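Local coordinates for protein macrophage receptor MARCO (Mus musculus, PDB 2OYA) that acts as a macrophage scavenger receptor whose C-terminal cysteine-rich domain contributes to ligand recognition through a basic and an acidic cluster, at residues Ala18-Asn23 with Gly27-Asp32; Asn37-Phe42 with Gly51-Ser56; Trp65-Asn70 with Asn88-His93. One frame throughout, in Å; residues are numbered along the deposited sequence. Where two conformers were deposited one is given.

Interactions 1 and 3 reach the same sheet of this disulfide-rich domain: interaction 1 pairs two strands of a hairpin, and interaction 3 brings a long loop to the end of strand 64-66, while interaction 2 sets the helix against strand 51-54. Interactions 1 and 3 lie closest, with centres about 8 Å apart; Cys30 SG is bonded to Cys91 SG at 2.0 Å, and Thr28 O lies 2.8 Å from Trp65 N. Interactions 1 and 2, about 12 Å apart between centres, meet where Asp31 OD2 approaches Ser56 OG at 2.7 Å and where Phe42 packs on Ala18. A sulfate ion sits at the far end of interaction 3, on His93.

Interaction 1 (Ala18-Asn23 with Gly27-Asp32); sequences AEVYYN and GTICDD
Val20 and Gly27 form an antiparallel hydrogen-bonded pair, although the strand axes, 4.7 Å apart at their closest, run at 129° to one another. Val20 N gives a hydrogen bond to Gly27 O at 2.8 Å, and Gly27 N returns one to Val20 O at 2.9 Å, both nearly straight. At Ala18 and Ile29 the strands part, and Ile29 N donates instead to a water at 2.9 Å, which also lies close to Ala18 O. Strands 17-22 and 25-29 make the beta hairpin of the scavenger receptor cysteine-rich (SRCR) domain, with strand 64-66 added parallel to the second strand. On one face Glu19 and Thr28 lie side by side and point the same way, so that Thr28 CG2 rests 3.9 Å from Glu19 OE1. Their polar ends are held by others: the Glu19 carboxylate by a salt bridge to Arg17, and Thr28 OG1 by Asp96. Ile29 makes the apolar part. Its CD1 reaches Ala18 CB at 3.9 Å, and its CG1 lies 4.3 Å from Val20 CG1, the branch set between backbone N and carbonyl carbon (chi1 63°). Beyond them, Trp79 and Trp65 pack on Val20, and Leu66 on Ile29.

Interaction 2 (Asn37-Phe42 with Gly51-Ser56); sequences NDATVF and GRALSS
Ala39 is the first residue of the helical segment to meet the strand, and it shows how a small side chain lets a helix settle on a backbone. Its methyl points at strand 51-54 and presses on the peptide that joins Arg52 to Ala53: CB lies 3.4 Å from Arg52 C and also 3.4 Å from Ala53 N. The two alanine methyls meet a little farther on, Ala39 CB to Ala53 CB at 4.2 Å. Thr40 follows with the polar part of the contact. Its OG1 stands beside the backbone N (chi1 -64°), a position from which it faces both the strand and the preceding turn of the helix. There it accepts a hydrogen bond from Gly51 N at 3.2 Å, with an N-H...O angle of 161°, while its own hydrogen bond runs to Asn36 O. Gly51 carries no side chain, and its CA comes as near as 3.9 Å to Thr40 CA. Asn36 serves the strand as well, its OD1 being hydrogen-bonded to Ala53 N. The axes of helix and strand pass 5.8 Å apart at 123°. Arg52, whose side chain starts away from the helix, is salt-bridged to Glu100 of strand 98-101. Helix 36-45 thus lies over the antiparallel sheet of strands 14-15, 98-101 and 51-54, with Ala39 and Phe42 both touching Val99 of the middle strand.

Interaction 3 (Trp65-Asn70 with Asn88-His93); sequences WLDNVN and NHNCVH. With SO4 (sulfate ion), chain D.
Two torsions bring Asp67 and His89 together: Asp67 turns CG anti to its own N (chi1 -170°), sending the carboxylate toward the loop, whereas His89 tucks CG between N and carbonyl carbon (chi1 68°), so that its ring leads away and its CB is left for the aspartate. Asp67 OD2 accordingly comes to 3.5 Å from His89 CA, and the two side chains cross at about a right angle. The same OD2 of Asp67 lies 3.7 Å from Cys91 SG, and Asp67 CB sits 3.7 Å from Asn88 O. These are van der Waals contacts; within the aspartate's own segment, Asn68 N makes a weak, bent hydrogen bond to Asp67 OD1. The loop is shaped by a bond of its own. Cys91 N donates to His89 ND1 at 2.9 Å, in the plane of the imidazole, which fixes the rotation of that ring and implies that ND1 carries no proton. Farther along, His93 N points almost straight (173°) at sulfate O4, 2.8 Å away, with Val92 CB beside that oxygen and the edge of the His93 ring turned to the ion, which probably came from the crystallisation liquor. Asp96 and Gly62 O hold the two ring nitrogens of His93, an arrangement that would favour a positively charged imidazole near the anion. Cys91 itself is joined by its disulfide to Cys30, just after strand 25-29, and such a tie between a long irregular loop and the hairpin is characteristic of the SRCR fold.

Interaction 1 (Ala18-Asn23 with Gly27-Asp32)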
loop_
_atom_site.group_PDB
_atom_site.type_symbol
_atom_site.label_atom_id
_atom_site.label_comp_id
_atom_site.label_asym_id
_atom_site.label_seq_id
_atom_site.Cartn_x
_atom_site.Cartn_y
_atom_site.Cartn_z
ATOM N N ALA A 18 -1.642 4.338 1.262
ATOM C CA ALA A 18 -0.633 3.462 0.654
ATOM C C ALA A 18 -0.218 4.006 -0.718
ATOM O O ALA A 18 -1.064 4.160 -1.618
ATOM C CB ALA A 18 -1.173 2.025 0.521
ATOM N N GLU A 19 1.072 4.287 -0.876
ATOM C CA GLU A 19 1.587 4.744 -2.181
ATOM C C GLU A 19 2.672 3.835 -2.719
ATOM O O GLU A 19 3.340 3.154 -1.960
ATOM C CB GLU A 19 2.049 6.208 -2.121
ATOM C CG GLU A 19 0.876 7.149 -1.816
ATOM C CD GLU A 19 1.208 8.622 -1.945
ATOM O OE1 GLU A 19 0.272 9.432 -1.752
ATOM O OE2 GLU A 19 2.377 8.974 -2.257
ATOM N N VAL A 20 2.815 3.819 -4.044
ATOM C CA VAL A 20 3.706 2.895 -4.726
ATOM C C VAL A 20 4.470 3.677 -5.794
ATOM O O VAL A 20 3.922 4.599 -6.394
ATOM C CB VAL A 20 2.916 1.678 -5.328
ATOM C CG1 VAL A 20 1.904 2.125 -6.399
ATOM C CG2 VAL A 20 3.839 0.633 -5.883
ATOM N N TYR A 21 5.745 3.329 -5.975
ATOM C CA TYR A 21 6.624 4.023 -6.910
ATOM C C TYR A 21 6.763 3.192 -8.190
ATOM O O TYR A 21 7.318 2.076 -8.176
ATOM C CB TYR A 21 7.991 4.261 -6.249
ATOM C CG TYR A 21 8.864 5.239 -6.993
ATOM C CD1 TYR A 21 8.650 6.626 -6.892
ATOM C CD2 TYR A 21 9.908 4.791 -7.798
ATOM C CE1 TYR A 21 9.464 7.531 -7.585
ATOM C CE2 TYR A 21 10.729 5.691 -8.487
ATOM C CZ TYR A 21 10.508 7.048 -8.371
ATOM O OH TYR A 21 11.318 7.944 -9.061
ATOM N N TYR A 22 6.239 3.721 -9.292
ATOM C CA TYR A 22 6.212 2.997 -10.562
ATOM C C TYR A 22 6.413 4.025 -11.675
ATOM O O TYR A 22 5.942 5.163 -11.578
ATOM C CB TYR A 22 4.874 2.266 -10.701
ATOM C CG TYR A 22 4.615 1.614 -12.035
ATOM C CD1 TYR A 22 4.974 0.284 -12.259
ATOM C CD2 TYR A 22 3.974 2.317 -13.062
ATOM C CE1 TYR A 22 4.714 -0.337 -13.501
ATOM C CE2 TYR A 22 3.724 1.729 -14.294
ATOM C CZ TYR A 22 4.090 0.400 -14.504
ATOM O OH TYR A 22 3.810 -0.177 -15.723
ATOM N N ASN A 23 7.120 3.623 -12.728
ATOM C CA ASN A 23 7.478 4.541 -13.811
ATOM C C ASN A 23 7.997 5.885 -13.314
ATOM O O ASN A 23 7.627 6.946 -13.830
ATOM C CB ASN A 23 6.320 4.728 -14.810
ATOM C CG ASN A 23 6.819 5.171 -16.183
ATOM O OD1 ASN A 23 7.928 4.809 -16.601
ATOM N ND2 ASN A 23 6.014 5.960 -16.881
ATOM N N GLY A 27 2.582 7.051 -6.958
ATOM C CA GLY A 27 1.157 7.018 -7.250
ATOM C C GLY A 27 0.430 6.210 -6.191
ATOM O O GLY A 27 1.045 5.637 -5.290
ATOM N N THR A 28 -0.886 6.152 -6.323
ATOM C CA THR A 28 -1.734 5.618 -5.277
ATOM C C THR A 28 -2.367 4.274 -5.701
ATOM O O THR A 28 -2.130 3.759 -6.807
ATOM C CB THR A 28 -2.825 6.637 -4.897
ATOM O OG1 THR A 28 -3.671 6.870 -6.035
ATOM C CG2 THR A 28 -2.193 7.973 -4.400
ATOM N N ILE A 29 -3.149 3.706 -4.791
ATOM C CA ILE A 29 -3.744 2.387 -4.990
ATOM C C ILE A 29 -5.255 2.537 -4.798
ATOM O O ILE A 29 -5.709 2.941 -3.720
ATOM C CB ILE A 29 -3.200 1.397 -3.944
ATOM C CG1 ILE A 29 -1.664 1.268 -4.080
ATOM C CG2 ILE A 29 -3.893 0.022 -4.084
ATOM C CD1 ILE A 29 -0.997 0.406 -2.982
ATOM N N CYS A 30 -6.034 2.239 -5.830
ATOM C CA CYS A 30 -7.485 2.258 -5.664
ATOM C C CYS A 30 -7.943 1.195 -4.656
ATOM O O CYS A 30 -7.372 0.095 -4.602
ATOM C CB CYS A 30 -8.182 2.077 -7.015
ATOM S SG CYS A 30 -9.971 2.287 -6.870
ATOM N N ASP A 31 -8.964 1.509 -3.859
ATOM C CA ASP A 31 -9.373 0.579 -2.800
ATOM C C ASP A 31 -10.270 -0.595 -3.275
ATOM O O ASP A 31 -10.723 -1.406 -2.450
ATOM C CB ASP A 31 -9.982 1.310 -1.617
ATOM C CG ASP A 31 -11.387 1.853 -1.912
ATOM O OD1 ASP A 31 -11.888 1.656 -3.043
ATOM O OD2 ASP A 31 -11.985 2.463 -0.989
ATOM N N ASP A 32 -10.510 -0.680 -4.589
ATOM C CA ASP A 32 -11.297 -1.788 -5.151
ATOM C C ASP A 32 -10.624 -3.109 -4.782
ATOM O O ASP A 32 -9.487 -3.345 -5.190
ATOM C CB ASP A 32 -11.372 -1.709 -6.683
ATOM C CG ASP A 32 -12.139 -0.499 -7.203
ATOM O OD1 ASP A 32 -12.957 0.100 -6.464
ATOM O OD2 ASP A 32 -11.924 -0.164 -8.393
HETATM O O HOH W 1 -3.476 4.821 -2.083
#

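Interaction 2 (Asn37-Phe42 with Gly51-Ser56)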
loop_
_atom_site.group_PDB
_atom_site.type_symbol
_atom_site.label_atom_id
_atom_site.label_comp_id
_atom_site.label_asym_id
_atom_site.label_seq_id
_atom_site.Cartn_x
_atom_site.Cartn_y
_atom_site.Cartn_z
ATOM N N ASN A 37 -5.245 -8.846 3.424
ATOM C CA ASN A 37 -4.157 -9.621 2.806
ATOM C C ASN A 37 -3.268 -8.696 1.996
ATOM O O ASN A 37 -2.042 -8.750 2.107
ATOM C CB ASN A 37 -4.698 -10.755 1.921
ATOM C CG ASN A 37 -5.274 -11.902 2.731
ATOM O OD1 ASN A 37 -4.894 -12.129 3.882
ATOM N ND2 ASN A 37 -6.206 -12.628 2.132
ATOM N N ASP A 38 -3.897 -7.811 1.219
ATOM C CA ASP A 38 -3.147 -6.802 0.454
ATOM C C ASP A 38 -2.378 -5.855 1.375
ATOM O O ASP A 38 -1.197 -5.555 1.140
ATOM C CB ASP A 38 -4.131 -5.982 -0.370
ATOM C CG ASP A 38 -4.929 -6.827 -1.323
ATOM O OD1 ASP A 38 -4.364 -7.811 -1.839
ATOM O OD2 ASP A 38 -6.110 -6.508 -1.551
ATOM N N ALA A 39 -3.070 -5.381 2.419
ATOM C CA ALA A 39 -2.489 -4.474 3.414
ATOM C C ALA A 39 -1.265 -5.115 4.099
ATOM O O ALA A 39 -0.249 -4.450 4.330
ATOM C CB ALA A 39 -3.536 -4.099 4.463
ATOM N N THR A 40 -1.387 -6.400 4.439
ATOM C CA THR A 40 -0.292 -7.139 5.074
ATOM C C THR A 40 0.904 -7.235 4.124
ATOM O O THR A 40 2.042 -7.061 4.550
ATOM C CB THR A 40 -0.767 -8.525 5.570
ATOM O OG1 THR A 40 -1.747 -8.324 6.602
ATOM C CG2 THR A 40 0.380 -9.366 6.148
ATOM N N VAL A 41 0.656 -7.516 2.844
ATOM C CA VAL A 41 1.774 -7.551 1.889
ATOM C C VAL A 41 2.455 -6.188 1.784
ATOM O O VAL A 41 3.688 -6.095 1.867
ATOM C CB VAL A 41 1.368 -8.088 0.498
ATOM C CG1 VAL A 41 2.547 -7.990 -0.467
ATOM C CG2 VAL A 41 0.905 -9.519 0.631
ATOM N N PHE A 42 1.652 -5.137 1.647
ATOM C CA PHE A 42 2.193 -3.781 1.555
ATOM C C PHE A 42 3.019 -3.465 2.797
ATOM O O PHE A 42 4.156 -3.004 2.685
ATOM C CB PHE A 42 1.044 -2.769 1.391
ATOM C CG PHE A 42 1.490 -1.330 1.384
ATOM C CD1 PHE A 42 1.706 -0.668 0.176
ATOM C CD2 PHE A 42 1.686 -0.629 2.584
ATOM C CE1 PHE A 42 2.124 0.676 0.163
ATOM C CE2 PHE A 42 2.112 0.701 2.583
ATOM C CZ PHE A 42 2.331 1.354 1.355
ATOM N N GLY A 51 -0.822 -5.793 8.290
ATOM C CA GLY A 51 -1.469 -4.596 7.756
ATOM C C GLY A 51 -2.974 -4.787 7.856
ATOM O O GLY A 51 -3.492 -5.889 7.662
ATOM N N ARG A 52 -3.675 -3.711 8.168
ATOM C CA ARG A 52 -5.132 -3.667 8.032
ATOM C C ARG A 52 -5.494 -2.693 6.923
ATOM O O ARG A 52 -4.935 -1.599 6.841
ATOM C CB ARG A 52 -5.796 -3.251 9.341
ATOM C CG ARG A 52 -5.679 -4.355 10.425
ATOM C CD ARG A 52 -6.260 -3.882 11.734
ATOM N NE ARG A 52 -7.651 -3.484 11.531
ATOM C CZ ARG A 52 -8.105 -2.239 11.608
ATOM N NH1 ARG A 52 -9.385 -1.998 11.384
ATOM N NH2 ARG A 52 -7.292 -1.235 11.917
ATOM N N ALA A 53 -6.411 -3.106 6.059
ATOM C CA ALA A 53 -6.853 -2.275 4.955
ATOM C C ALA A 53 -7.780 -1.167 5.434
ATOM O O ALA A 53 -8.726 -1.412 6.184
ATOM C CB ALA A 53 -7.574 -3.128 3.909
ATOM N N LEU A 54 -7.497 0.044 4.975
ATOM C CA LEU A 54 -8.374 1.191 5.223
ATOM C C LEU A 54 -8.993 1.604 3.901
ATOM O O LEU A 54 -8.302 2.054 2.973
ATOM C CB LEU A 54 -7.614 2.359 5.869
ATOM C CG LEU A 54 -6.777 2.035 7.109
ATOM C CD1 LEU A 54 -5.980 3.281 7.531
ATOM C CD2 LEU A 54 -7.619 1.486 8.250
ATOM N N SER A 55 -10.313 1.465 3.820
ATOM C CA SER A 55 -11.017 1.775 2.572
ATOM C C SER A 55 -11.180 3.288 2.435
ATOM O O SER A 55 -11.391 3.988 3.423
ATOM C CB SER A 55 -12.374 1.068 2.568
ATOM O OG SER A 55 -13.134 1.401 1.412
ATOM N N SER A 56 -11.038 3.792 1.209
ATOM C CA SER A 56 -11.303 5.210 0.907
ATOM C C SER A 56 -10.606 6.172 1.870
ATOM O O SER A 56 -11.198 7.127 2.388
ATOM C CB SER A 56 -12.817 5.448 0.794
ATOM O OG SER A 56 -13.347 4.658 -0.283
#

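Interaction 3 (Trp65-Asn70 with Asn88-His93)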
loop_
_atom_site.group_PDB
_atom_site.type_symbol
_atom_site.label_atom_id
_atom_site.label_comp_id
_atom_site.label_asym_id
_atom_site.label_seq_id
_atom_site.Cartn_x
_atom_site.Cartn_y
_atom_site.Cartn_z
ATOM N N TRP A 65 -1.745 4.045 -9.533
ATOM C CA TRP A 65 -1.003 2.965 -10.200
ATOM C C TRP A 65 -1.634 1.577 -10.141
ATOM O O TRP A 65 -1.432 0.773 -11.053
ATOM C CB TRP A 65 0.416 2.858 -9.662
ATOM C CG TRP A 65 1.375 3.939 -10.105
ATOM C CD1 TRP A 65 2.258 4.598 -9.324
ATOM C CD2 TRP A 65 1.559 4.447 -11.444
ATOM N NE1 TRP A 65 2.990 5.494 -10.077
ATOM C CE2 TRP A 65 2.586 5.414 -11.381
ATOM C CE3 TRP A 65 0.961 4.166 -12.682
ATOM C CZ2 TRP A 65 3.014 6.131 -12.504
ATOM C CZ3 TRP A 65 1.400 4.876 -13.811
ATOM C CH2 TRP A 65 2.417 5.843 -13.706
ATOM N N LEU A 66 -2.319 1.273 -9.044
ATOM C CA LEU A 66 -2.863 -0.076 -8.811
ATOM C C LEU A 66 -4.365 -0.076 -8.543
ATOM O O LEU A 66 -4.902 0.869 -7.963
ATOM C CB LEU A 66 -2.141 -0.751 -7.643
ATOM C CG LEU A 66 -0.658 -1.079 -7.830
ATOM C CD1 LEU A 66 -0.093 -1.635 -6.524
ATOM C CD2 LEU A 66 -0.455 -2.054 -9.004
ATOM N N ASP A 67 -5.028 -1.139 -8.990
ATOM C CA ASP A 67 -6.463 -1.329 -8.784
ATOM C C ASP A 67 -6.711 -2.842 -8.776
ATOM O O ASP A 67 -5.936 -3.617 -9.368
ATOM C CB ASP A 67 -7.254 -0.646 -9.915
ATOM C CG ASP A 67 -8.750 -0.588 -9.655
ATOM O OD1 ASP A 67 -9.173 -0.817 -8.514
ATOM O OD2 ASP A 67 -9.508 -0.251 -10.604
ATOM N N ASN A 68 -7.762 -3.253 -8.073
ATOM C CA ASN A 68 -8.126 -4.667 -7.936
ATOM C C ASN A 68 -6.958 -5.541 -7.504
ATOM O O ASN A 68 -6.742 -6.625 -8.052
ATOM C CB ASN A 68 -8.774 -5.184 -9.230
ATOM C CG ASN A 68 -9.936 -4.325 -9.660
ATOM O OD1 ASN A 68 -9.877 -3.649 -10.689
ATOM N ND2 ASN A 68 -10.974 -4.283 -8.834
ATOM N N VAL A 69 -6.208 -5.057 -6.505
ATOM C CA VAL A 69 -5.131 -5.858 -5.933
ATOM C C VAL A 69 -5.737 -7.067 -5.210
ATOM O O VAL A 69 -6.643 -6.915 -4.380
ATOM C CB VAL A 69 -4.253 -5.030 -4.974
ATOM C CG1 VAL A 69 -3.080 -5.868 -4.442
ATOM C CG2 VAL A 69 -3.733 -3.760 -5.683
ATOM N N ASN A 70 -5.234 -8.256 -5.542
ATOM C CA ASN A 70 -5.724 -9.499 -4.955
ATOM C C ASN A 70 -4.585 -10.406 -4.496
ATOM O O ASN A 70 -4.357 -11.469 -5.066
ATOM C CB ASN A 70 -6.637 -10.223 -5.945
ATOM C CG ASN A 70 -8.045 -9.679 -5.931
ATOM O OD1 ASN A 70 -8.841 -10.011 -5.050
ATOM N ND2 ASN A 70 -8.370 -8.845 -6.913
ATOM N N ASN A 88 -4.018 0.835 -14.931
ATOM C CA ASN A 88 -5.378 0.524 -15.413
ATOM C C ASN A 88 -6.389 0.539 -14.267
ATOM O O ASN A 88 -6.437 -0.397 -13.474
ATOM C CB ASN A 88 -5.391 -0.841 -16.135
ATOM C CG ASN A 88 -6.789 -1.258 -16.640
ATOM O OD1 ASN A 88 -7.105 -2.446 -16.679
ATOM N ND2 ASN A 88 -7.606 -0.295 -17.040
ATOM N N HIS A 89 -7.185 1.607 -14.187
ATOM C CA HIS A 89 -8.179 1.765 -13.113
ATOM C C HIS A 89 -9.415 2.526 -13.608
ATOM O O HIS A 89 -9.372 3.199 -14.635
ATOM C CB HIS A 89 -7.555 2.532 -11.932
ATOM C CG HIS A 89 -7.250 3.964 -12.256
ATOM N ND1 HIS A 89 -8.169 4.973 -12.072
ATOM C CD2 HIS A 89 -6.170 4.539 -12.836
ATOM C CE1 HIS A 89 -7.653 6.117 -12.488
ATOM N NE2 HIS A 89 -6.441 5.878 -12.959
ATOM N N ASN A 90 -10.511 2.424 -12.869
ATOM C CA ASN A 90 -11.635 3.326 -13.088
ATOM C C ASN A 90 -11.965 4.008 -11.764
ATOM O O ASN A 90 -13.075 3.886 -11.248
ATOM C CB ASN A 90 -12.834 2.572 -13.666
ATOM C CG ASN A 90 -13.256 1.363 -12.820
ATOM O OD1 ASN A 90 -12.634 1.027 -11.797
ATOM N ND2 ASN A 90 -14.332 0.702 -13.255
ATOM N N CYS A 91 -10.967 4.703 -11.213
ATOM C CA CYS A 91 -11.051 5.268 -9.868
ATOM C C CYS A 91 -10.702 6.748 -9.825
ATOM O O CYS A 91 -10.134 7.310 -10.781
ATOM C CB CYS A 91 -10.095 4.534 -8.921
ATOM S SG CYS A 91 -10.495 2.777 -8.787
ATOM N N VAL A 92 -11.022 7.358 -8.685
ATOM C CA VAL A 92 -10.580 8.722 -8.371
ATOM C C VAL A 92 -9.844 8.672 -7.030
ATOM O O VAL A 92 -9.923 7.645 -6.320
ATOM C CB VAL A 92 -11.764 9.715 -8.333
ATOM C CG1 VAL A 92 -12.419 9.817 -9.694
ATOM C CG2 VAL A 92 -12.797 9.303 -7.291
ATOM N N HIS A 93 -9.156 9.759 -6.669
ATOM C CA HIS A 93 -8.329 9.736 -5.461
ATOM C C HIS A 93 -9.115 9.694 -4.157
ATOM O O HIS A 93 -8.563 9.313 -3.138
ATOM C CB HIS A 93 -7.296 10.867 -5.434
ATOM C CG HIS A 93 -6.155 10.646 -6.380
ATOM N ND1 HIS A 93 -5.118 9.775 -6.107
ATOM C CD2 HIS A 93 -5.902 11.165 -7.605
ATOM C CE1 HIS A 93 -4.266 9.780 -7.118
ATOM N NE2 HIS A 93 -4.719 10.613 -8.043
HETATM S S SO4 D . -9.096 13.397 -7.865
HETATM O O1 SO4 D . -7.828 14.090 -8.120
HETATM O O2 SO4 D . -9.354 13.435 -6.428
HETATM O O3 SO4 D . -10.178 14.124 -8.532
HETATM O O4 SO4 D . -9.123 12.030 -8.386
#